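Local coordinates for uncharacterized protein Ta0194 (Thermoplasma acidophilum DSM 1728, PDB 3BDI) that is of unknown function but probably acts as a hydrolase of the alpha/beta hydrolase superfamily, ABHD14 family, at residues A[7-19]-A[62-76]. Residues are numbered along the deposited sequence; the frame is centred on the assembly and turned at random.
Sequences EFIDVNGTRVFQR and PDYPGFGRSASSEKY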
ATOM      1  N   GLU A   7       6.011  16.649   4.516  1.00 10.09           N
ATOM      2  CA  GLU A   7       5.990  17.763   3.579  1.00 10.66           C
ATOM      3  C   GLU A   7       4.768  17.662   2.688  1.00 10.93           C
ATOM      4  O   GLU A   7       4.067  16.641   2.652  1.00 11.15           O
ATOM      5  CB  GLU A   7       7.234  17.741   2.690  1.00 10.16           C
ATOM      6  CG  GLU A   7       7.323  16.526   1.796  1.00 12.43           C
ATOM      7  CD  GLU A   7       8.643  16.372   1.025  1.00 15.08           C
ATOM      8  OE1 GLU A   7       9.641  17.042   1.389  1.00 16.19           O
ATOM      9  OE2 GLU A   7       8.679  15.538   0.095  1.00 13.70           O
ATOM     10  N   PHE A   8       4.499  18.714   1.942  1.00  9.40           N
ATOM     11  CA  PHE A   8       3.456  18.718   0.948  1.00  9.83           C
ATOM     12  C   PHE A   8       4.089  18.747  -0.433  1.00 11.34           C
ATOM     13  O   PHE A   8       5.085  19.442  -0.658  1.00 15.37           O
ATOM     14  CB  PHE A   8       2.502  19.879   1.145  1.00 10.21           C
ATOM     15  CG  PHE A   8       1.743  19.811   2.429  1.00 10.31           C
ATOM     16  CD1 PHE A   8       2.271  20.303   3.624  1.00 10.90           C
ATOM     17  CD2 PHE A   8       0.496  19.245   2.459  1.00 11.11           C
ATOM     18  CE1 PHE A   8       1.564  20.152   4.792  1.00 12.20           C
ATOM     19  CE2 PHE A   8      -0.210  19.138   3.631  1.00 11.03           C
ATOM     20  CZ  PHE A   8       0.344  19.612   4.785  1.00 11.70           C
ATOM     21  N   ILE A   9       3.557  17.914  -1.319  0.50  8.76           N
ATOM     22  CA  ILE A   9       4.006  17.757  -2.719  0.50  8.98           C
ATOM     23  C   ILE A   9       2.812  18.122  -3.624  0.50  9.30           C
ATOM     24  O   ILE A   9       1.637  17.905  -3.258  0.50 10.44           O
ATOM     25  CB  ILE A   9       4.554  16.307  -2.992  0.50  8.80           C
ATOM     26  CG1 ILE A   9       5.300  16.234  -4.333  0.50  7.01           C
ATOM     27  CG2 ILE A   9       3.459  15.235  -2.836  0.50 13.34           C
ATOM     28  CD1 ILE A   9       6.183  15.049  -4.452  0.50  8.08           C
ATOM     29  N   ASP A  10       3.078  18.726  -4.786  1.00 10.37           N
ATOM     30  CA  ASP A  10       2.071  18.886  -5.796  1.00 10.20           C
ATOM     31  C   ASP A  10       2.042  17.681  -6.669  1.00 11.85           C
ATOM     32  O   ASP A  10       3.068  17.318  -7.277  1.00 12.99           O
ATOM     33  CB  ASP A  10       2.340  20.093  -6.677  1.00 12.02           C
ATOM     34  CG  ASP A  10       1.209  20.301  -7.719  1.00 14.39           C
ATOM     35  OD1 ASP A  10       0.111  20.683  -7.296  1.00 26.88           O
ATOM     36  OD2 ASP A  10       1.434  20.050  -8.888  1.00 29.77           O
ATOM     37  N   VAL A  11       0.871  17.049  -6.773  1.00  9.56           N
ATOM     38  CA  VAL A  11       0.633  15.954  -7.699  1.00 10.78           C
ATOM     39  C   VAL A  11      -0.396  16.454  -8.710  1.00 10.57           C
ATOM     40  O   VAL A  11      -1.606  16.453  -8.480  1.00  9.95           O
ATOM     41  CB  VAL A  11       0.199  14.650  -6.978  1.00  9.95           C
ATOM     42  CG1 VAL A  11       0.097  13.507  -8.009  1.00 11.43           C
ATOM     43  CG2 VAL A  11       1.206  14.309  -5.861  1.00 11.99           C
ATOM     44  N   ASN A  12       0.091  16.949  -9.844  1.00 10.73           N
ATOM     45  CA  ASN A  12      -0.753  17.474 -10.919  1.00 11.50           C
ATOM     46  C   ASN A  12      -1.859  18.376 -10.442  1.00  9.77           C
ATOM     47  O   ASN A  12      -2.987  18.289 -10.901  1.00 11.97           O
ATOM     48  CB  ASN A  12      -1.280  16.352 -11.810  1.00 11.13           C
ATOM     49  CG  ASN A  12      -0.178  15.689 -12.574  1.00 18.59           C
ATOM     50  OD1 ASN A  12       0.644  16.371 -13.202  1.00 19.50           O
ATOM     51  ND2 ASN A  12      -0.111  14.385 -12.517  1.00 21.66           N
ATOM     52  N   GLY A  13      -1.520  19.279  -9.538  1.00 10.16           N
ATOM     53  CA  GLY A  13      -2.454  20.316  -9.115  1.00 10.24           C
ATOM     54  C   GLY A  13      -3.148  20.037  -7.784  1.00 12.80           C
ATOM     55  O   GLY A  13      -3.856  20.894  -7.263  1.00 14.76           O
ATOM     56  N   THR A  14      -2.917  18.855  -7.228  1.00  9.93           N
ATOM     57  CA  THR A  14      -3.483  18.492  -5.923  1.00  8.93           C
ATOM     58  C   THR A  14      -2.392  18.526  -4.880  1.00  9.01           C
ATOM     59  O   THR A  14      -1.345  17.861  -5.048  1.00 10.12           O
ATOM     60  CB  THR A  14      -4.132  17.109  -5.986  1.00 10.51           C
ATOM     61  OG1 THR A  14      -5.239  17.172  -6.885  1.00 10.98           O
ATOM     62  CG2 THR A  14      -4.664  16.658  -4.598  1.00 10.59           C
ATOM     63  N   ARG A  15      -2.641  19.255  -3.795  1.00  8.40           N
ATOM     64  CA  ARG A  15      -1.700  19.383  -2.699  1.00  8.49           C
ATOM     65  C   ARG A  15      -1.751  18.189  -1.738  1.00  7.98           C
ATOM     66  O   ARG A  15      -2.674  18.064  -0.936  1.00  9.51           O
ATOM     67  CB  ARG A  15      -1.935  20.702  -1.959  1.00  8.59           C
ATOM     68  CG  ARG A  15      -0.913  21.078  -0.895  1.00 10.25           C
ATOM     69  CD  ARG A  15      -1.311  22.329  -0.236  1.00 10.90           C
ATOM     70  NE  ARG A  15      -0.368  22.852   0.744  1.00 12.69           N
ATOM     71  CZ  ARG A  15      -0.501  22.736   2.062  1.00 11.16           C
ATOM     72  NH1 ARG A  15      -1.478  22.069   2.617  1.00 10.35           N
ATOM     73  NH2 ARG A  15       0.423  23.315   2.835  1.00 12.67           N
ATOM     74  N   VAL A  16      -0.757  17.320  -1.837  1.00  7.65           N
ATOM     75  CA  VAL A  16      -0.707  16.046  -1.153  1.00  8.23           C
ATOM     76  C   VAL A  16       0.264  16.127   0.010  1.00  8.06           C
ATOM     77  O   VAL A  16       1.413  16.521  -0.179  1.00  8.98           O
ATOM     78  CB  VAL A  16      -0.260  14.954  -2.148  1.00  8.83           C
ATOM     79  CG1 VAL A  16      -0.054  13.618  -1.456  1.00  9.34           C
ATOM     80  CG2 VAL A  16      -1.311  14.833  -3.231  1.00 11.04           C
ATOM     81  N   PHE A  17      -0.182  15.745   1.197  1.00  7.95           N
ATOM     82  CA  PHE A  17       0.710  15.548   2.328  1.00  7.78           C
ATOM     83  C   PHE A  17       1.385  14.195   2.204  1.00  7.60           C
ATOM     84  O   PHE A  17       0.754  13.199   1.892  1.00  8.13           O
ATOM     85  CB  PHE A  17      -0.070  15.574   3.642  1.00  7.37           C
ATOM     86  CG  PHE A  17       0.778  15.293   4.861  1.00  7.96           C
ATOM     87  CD1 PHE A  17       1.689  16.233   5.284  1.00  8.20           C
ATOM     88  CD2 PHE A  17       0.653  14.109   5.594  1.00  9.08           C
ATOM     89  CE1 PHE A  17       2.494  15.989   6.358  1.00  9.69           C
ATOM     90  CE2 PHE A  17       1.436  13.853   6.690  1.00 10.02           C
ATOM     91  CZ  PHE A  17       2.358  14.832   7.097  1.00  8.13           C
ATOM     92  N   GLN A  18       2.695  14.167   2.451  1.00  8.32           N
ATOM     93  CA  GLN A  18       3.397  12.894   2.540  1.00  8.58           C
ATOM     94  C   GLN A  18       4.445  12.863   3.602  1.00  8.02           C
ATOM     95  O   GLN A  18       4.982  13.894   4.013  1.00  7.94           O
ATOM     96  CB  GLN A  18       4.041  12.507   1.181  1.00  9.31           C
ATOM     97  CG  GLN A  18       5.236  13.366   0.782  1.00  9.46           C
ATOM     98  CD  GLN A  18       5.893  12.891  -0.526  1.00  8.96           C
ATOM     99  OE1 GLN A  18       5.415  11.970  -1.172  1.00 10.85           O
ATOM    100  NE2 GLN A  18       6.956  13.568  -0.964  1.00  9.72           N
ATOM    101  N   ARG A  19       4.753  11.656   4.015  1.00  8.39           N
ATOM    102  CA  ARG A  19       5.863  11.332   4.922  1.00  8.39           C
ATOM    103  C   ARG A  19       6.818  10.419   4.199  1.00  8.20           C
ATOM    104  O   ARG A  19       6.395   9.502   3.515  1.00  9.87           O
ATOM    105  CB  ARG A  19       5.319  10.635   6.156  1.00  9.11           C
ATOM    106  CG  ARG A  19       4.080  11.316   6.738  1.00  9.68           C
ATOM    107  CD  ARG A  19       3.568  10.594   7.947  1.00 10.82           C
ATOM    108  NE  ARG A  19       4.378  10.866   9.136  1.00 10.14           N
ATOM    109  CZ  ARG A  19       4.475  10.028  10.172  1.00 10.23           C
ATOM    110  NH1 ARG A  19       3.944   8.815  10.102  1.00 11.49           N
ATOM    111  NH2 ARG A  19       5.188  10.390  11.238  1.00 14.20           N
ATOM    112  N   PRO A  62       1.761   8.849   1.387  1.00  8.25           N
ATOM    113  CA  PRO A  62       0.882  10.031   1.302  1.00  7.25           C
ATOM    114  C   PRO A  62      -0.449   9.847   2.003  1.00  8.17           C
ATOM    115  O   PRO A  62      -0.905   8.719   2.227  1.00  8.21           O
ATOM    116  CB  PRO A  62       0.636  10.145  -0.189  1.00  8.08           C
ATOM    117  CG  PRO A  62       0.625   8.730  -0.664  1.00  7.51           C
ATOM    118  CD  PRO A  62       1.551   7.927   0.258  1.00  7.91           C
ATOM    119  N   ASP A  63      -1.090  10.973   2.311  1.00  7.47           N
ATOM    120  CA  ASP A  63      -2.535  10.987   2.599  1.00  7.01           C
ATOM    121  C   ASP A  63      -3.232  11.044   1.244  1.00  7.30           C
ATOM    122  O   ASP A  63      -2.886  11.888   0.393  1.00  8.97           O
ATOM    123  CB  ASP A  63      -2.943  12.142   3.470  1.00  7.75           C
ATOM    124  CG  ASP A  63      -2.432  12.026   4.893  1.00  7.99           C
ATOM    125  OD1 ASP A  63      -1.894  10.980   5.277  1.00  8.05           O
ATOM    126  OD2 ASP A  63      -2.582  13.033   5.632  1.00  8.31           O
ATOM    127  N   TYR A  64      -4.147  10.116   1.001  1.00  8.23           N
ATOM    128  CA  TYR A  64      -4.874  10.060  -0.266  1.00  8.14           C
ATOM    129  C   TYR A  64      -5.650  11.375  -0.413  1.00  8.54           C
ATOM    130  O   TYR A  64      -6.208  11.852   0.551  1.00  9.06           O
ATOM    131  CB  TYR A  64      -5.813   8.840  -0.331  1.00  8.22           C
ATOM    132  CG  TYR A  64      -6.257   8.588  -1.779  1.00  8.81           C
ATOM    133  CD1 TYR A  64      -5.415   7.965  -2.681  1.00  7.43           C
ATOM    134  CD2 TYR A  64      -7.405   9.167  -2.249  1.00  8.74           C
ATOM    135  CE1 TYR A  64      -5.723   7.885  -3.985  1.00  9.93           C
ATOM    136  CE2 TYR A  64      -7.729   9.089  -3.592  1.00  8.80           C
ATOM    137  CZ  TYR A  64      -6.910   8.413  -4.444  1.00  7.87           C
ATOM    138  OH  TYR A  64      -7.144   8.338  -5.772  1.00 10.19           O
ATOM    139  N   PRO A  65      -5.719  11.953  -1.629  1.00  7.60           N
ATOM    140  CA  PRO A  65      -6.565  13.147  -1.807  1.00  7.81           C
ATOM    141  C   PRO A  65      -7.956  13.012  -1.203  1.00  9.04           C
ATOM    142  O   PRO A  65      -8.623  12.026  -1.446  1.00  8.73           O
ATOM    143  CB  PRO A  65      -6.588  13.320  -3.341  1.00  9.21           C
ATOM    144  CG  PRO A  65      -5.222  12.789  -3.764  1.00  8.42           C
ATOM    145  CD  PRO A  65      -4.985  11.604  -2.881  1.00  8.27           C
ATOM    146  N   GLY A  66      -8.365  14.005  -0.424  1.00  8.43           N
ATOM    147  CA  GLY A  66      -9.624  13.940   0.256  1.00  7.36           C
ATOM    148  C   GLY A  66      -9.578  13.357   1.637  1.00  8.42           C
ATOM    149  O   GLY A  66     -10.605  13.406   2.348  1.00  9.87           O
ATOM    150  N   PHE A  67      -8.408  12.896   2.083  1.00  7.84           N
ATOM    151  CA  PHE A  67      -8.223  12.227   3.375  1.00  8.11           C
ATOM    152  C   PHE A  67      -7.082  12.920   4.105  1.00  8.14           C
ATOM    153  O   PHE A  67      -6.213  13.545   3.501  1.00  9.18           O
ATOM    154  CB  PHE A  67      -7.856  10.744   3.184  1.00  7.96           C
ATOM    155  CG  PHE A  67      -8.983   9.932   2.634  1.00  8.56           C
ATOM    156  CD1 PHE A  67      -9.287   9.936   1.268  1.00  9.88           C
ATOM    157  CD2 PHE A  67      -9.769   9.180   3.483  1.00  8.60           C
ATOM    158  CE1 PHE A  67     -10.314   9.184   0.787  1.00 10.40           C
ATOM    159  CE2 PHE A  67     -10.803   8.434   2.975  1.00  8.86           C
ATOM    160  CZ  PHE A  67     -11.098   8.483   1.642  1.00 10.64           C
ATOM    161  N   GLY A  68      -7.024  12.757   5.415  1.00  9.20           N
ATOM    162  CA  GLY A  68      -5.926  13.267   6.225  1.00  8.34           C
ATOM    163  C   GLY A  68      -5.691  14.742   5.991  1.00  7.00           C
ATOM    164  O   GLY A  68      -6.596  15.549   6.142  1.00  9.03           O
ATOM    165  N   ARG A  69      -4.460  15.069   5.612  1.00  8.61           N
ATOM    166  CA  ARG A  69      -4.003  16.451   5.397  1.00  8.06           C
ATOM    167  C   ARG A  69      -3.982  16.849   3.910  1.00  8.30           C
ATOM    168  O   ARG A  69      -3.593  17.956   3.593  1.00  9.44           O
ATOM    169  CB  ARG A  69      -2.598  16.635   5.973  1.00  8.76           C
ATOM    170  CG  ARG A  69      -2.594  16.602   7.481  1.00  9.20           C
ATOM    171  CD  ARG A  69      -1.133  16.486   7.968  1.00 10.40           C
ATOM    172  NE  ARG A  69      -1.014  16.990   9.318  1.00 10.35           N
ATOM    173  CZ  ARG A  69      -1.223  16.283  10.430  1.00 11.19           C
ATOM    174  NH1 ARG A  69      -1.646  15.027  10.384  1.00 10.42           N
ATOM    175  NH2 ARG A  69      -1.134  16.916  11.600  1.00 10.12           N
ATOM    176  N   SER A  70      -4.446  15.980   3.017  1.00  7.40           N
ATOM    177  CA  SER A  70      -4.368  16.233   1.580  1.00  8.13           C
ATOM    178  C   SER A  70      -5.627  16.927   1.075  1.00  7.93           C
ATOM    179  O   SER A  70      -6.752  16.669   1.516  1.00  9.41           O
ATOM    180  CB  SER A  70      -4.151  14.933   0.811  1.00  8.92           C
ATOM    181  OG  SER A  70      -2.838  14.452   1.062  1.00  7.38           O
ATOM    182  N   ALA A  71      -5.455  17.746   0.057  1.00  8.09           N
ATOM    183  CA  ALA A  71      -6.591  18.437  -0.528  1.00  7.67           C
ATOM    184  C   ALA A  71      -7.511  17.462  -1.204  1.00  7.84           C
ATOM    185  O   ALA A  71      -7.060  16.401  -1.697  1.00  9.57           O
ATOM    186  CB  ALA A  71      -6.064  19.486  -1.545  1.00  9.07           C
ATOM    187  N   SER A  72      -8.795  17.847  -1.279  1.00  8.51           N
ATOM    188  CA  SER A  72      -9.709  17.168  -2.177  1.00  9.15           C
ATOM    189  C   SER A  72      -9.237  17.300  -3.617  1.00 11.14           C
ATOM    190  O   SER A  72      -8.453  18.170  -3.959  1.00 11.34           O
ATOM    191  CB  SER A  72     -11.064  17.816  -2.056  1.00 12.53           C
ATOM    192  OG  SER A  72     -11.604  17.634  -0.738  1.00 17.17           O
ATOM    193  N   SER A  73      -9.704  16.428  -4.492  1.00  9.48           N
ATOM    194  CA  SER A  73      -9.167  16.386  -5.867  1.00  9.70           C
ATOM    195  C   SER A  73     -10.228  15.948  -6.869  1.00  9.45           C
ATOM    196  O   SER A  73     -10.809  14.863  -6.725  1.00 10.20           O
ATOM    197  CB  SER A  73      -7.998  15.440  -5.962  1.00  8.80           C
ATOM    198  OG  SER A  73      -7.507  15.397  -7.309  1.00  9.99           O
ATOM    199  N   GLU A  74     -10.449  16.730  -7.924  1.00  8.77           N
ATOM    200  CA  GLU A  74     -11.307  16.278  -8.999  1.00  9.12           C
ATOM    201  C   GLU A  74     -10.680  15.146  -9.766  1.00 11.05           C
ATOM    202  O   GLU A  74     -11.387  14.210 -10.132  1.00 13.02           O
ATOM    203  CB  GLU A  74     -11.640  17.417  -9.971  1.00  9.72           C
ATOM    204  CG  GLU A  74     -12.479  18.503  -9.329  1.00  9.88           C
ATOM    205  CD  GLU A  74     -12.670  19.709 -10.193  1.00 11.79           C
ATOM    206  OE1 GLU A  74     -12.926  19.557 -11.397  1.00 12.31           O
ATOM    207  OE2 GLU A  74     -12.547  20.843  -9.675  1.00 10.47           O
ATOM    208  N   LYS A  75      -9.386  15.238 -10.051  1.00 11.34           N
ATOM    209  CA  LYS A  75      -8.697  14.226 -10.858  1.00 11.54           C
ATOM    210  C   LYS A  75      -8.593  12.856 -10.144  1.00 11.31           C
ATOM    211  O   LYS A  75      -8.711  11.772 -10.778  1.00 11.87           O
ATOM    212  CB  LYS A  75      -7.283  14.750 -11.175  1.00 11.51           C
ATOM    213  CG  LYS A  75      -6.423  13.868 -12.047  1.00 14.77           C
ATOM    214  CD  LYS A  75      -5.127  14.568 -12.435  1.00 16.01           C
ATOM    215  CE  LYS A  75      -4.268  13.657 -13.288  1.00 19.51           C
ATOM    216  NZ  LYS A  75      -4.804  13.563 -14.706  1.00 21.04           N
ATOM    217  N   TYR A  76      -8.334  12.892  -8.832  1.00  9.55           N
ATOM    218  CA  TYR A  76      -7.995  11.687  -8.068  1.00  9.33           C
ATOM    219  C   TYR A  76      -9.031  11.291  -7.065  1.00 10.69           C
ATOM    220  O   TYR A  76      -8.895  10.245  -6.429  1.00 11.88           O
ATOM    221  CB  TYR A  76      -6.662  11.909  -7.339  1.00  8.90           C
ATOM    222  CG  TYR A  76      -5.497  12.228  -8.275  1.00  8.72           C
ATOM    223  CD1 TYR A  76      -5.135  11.354  -9.298  1.00 10.21           C
ATOM    224  CD2 TYR A  76      -4.714  13.387  -8.094  1.00  9.78           C
ATOM    225  CE1 TYR A  76      -4.085  11.656 -10.141  1.00 10.68           C
ATOM    226  CE2 TYR A  76      -3.669  13.682  -8.935  1.00 12.02           C
ATOM    227  CZ  TYR A  76      -3.330  12.802  -9.929  1.00 10.98           C
ATOM    228  OH  TYR A  76      -2.250  13.116 -10.747  1.00 11.34           O
TER
HETATM  229  O   HOH W   1      -7.035  19.228  -6.030  1.00 15.74           O
HETATM  230  O   HOH W   2      -2.963  19.795   1.440  1.00  9.02           O
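F17, on the inner strand of the N-terminal beta hairpin of this alpha/beta hydrolase fold, lies alongside R69 in the loop that follows strand 57-62. The first torsion of F17 (chi1 177°) swings the ring out beside R69, whose extended chain lays CD over the ring centre, 3.6 Å from the centroid, in a CH-pi contact; the distant guanidinium adds at most a weak attraction. D63 lies beside the same ring, its OD2 accepting from R69 N and its OD1 bonded to S40 OG, which probably steadies the turn. S70 suits its place because a small hydroxyl can both accept and donate: OG takes the F17 N-H at 3.0 Å and gives its own proton to D63 O. V16, buried and branched, lies side by side with P62, its CG1 3.8 Å from P62 CB.

At the type I' turn from V11 to T14, two short hydroxyl side chains pair, T14 OG1 with S73 OG at 2.9 Å, and S73 OG also accepts from Y76 N in an ST motif. The long Y76 ring presents its edge to V11 O and carries its hydroxyl to both N12 and D92 of helix 83-96; N12 ND2 donates an almost straight bond (170°) to Y76 OH, 3.1 Å away and in the N12 amide plane.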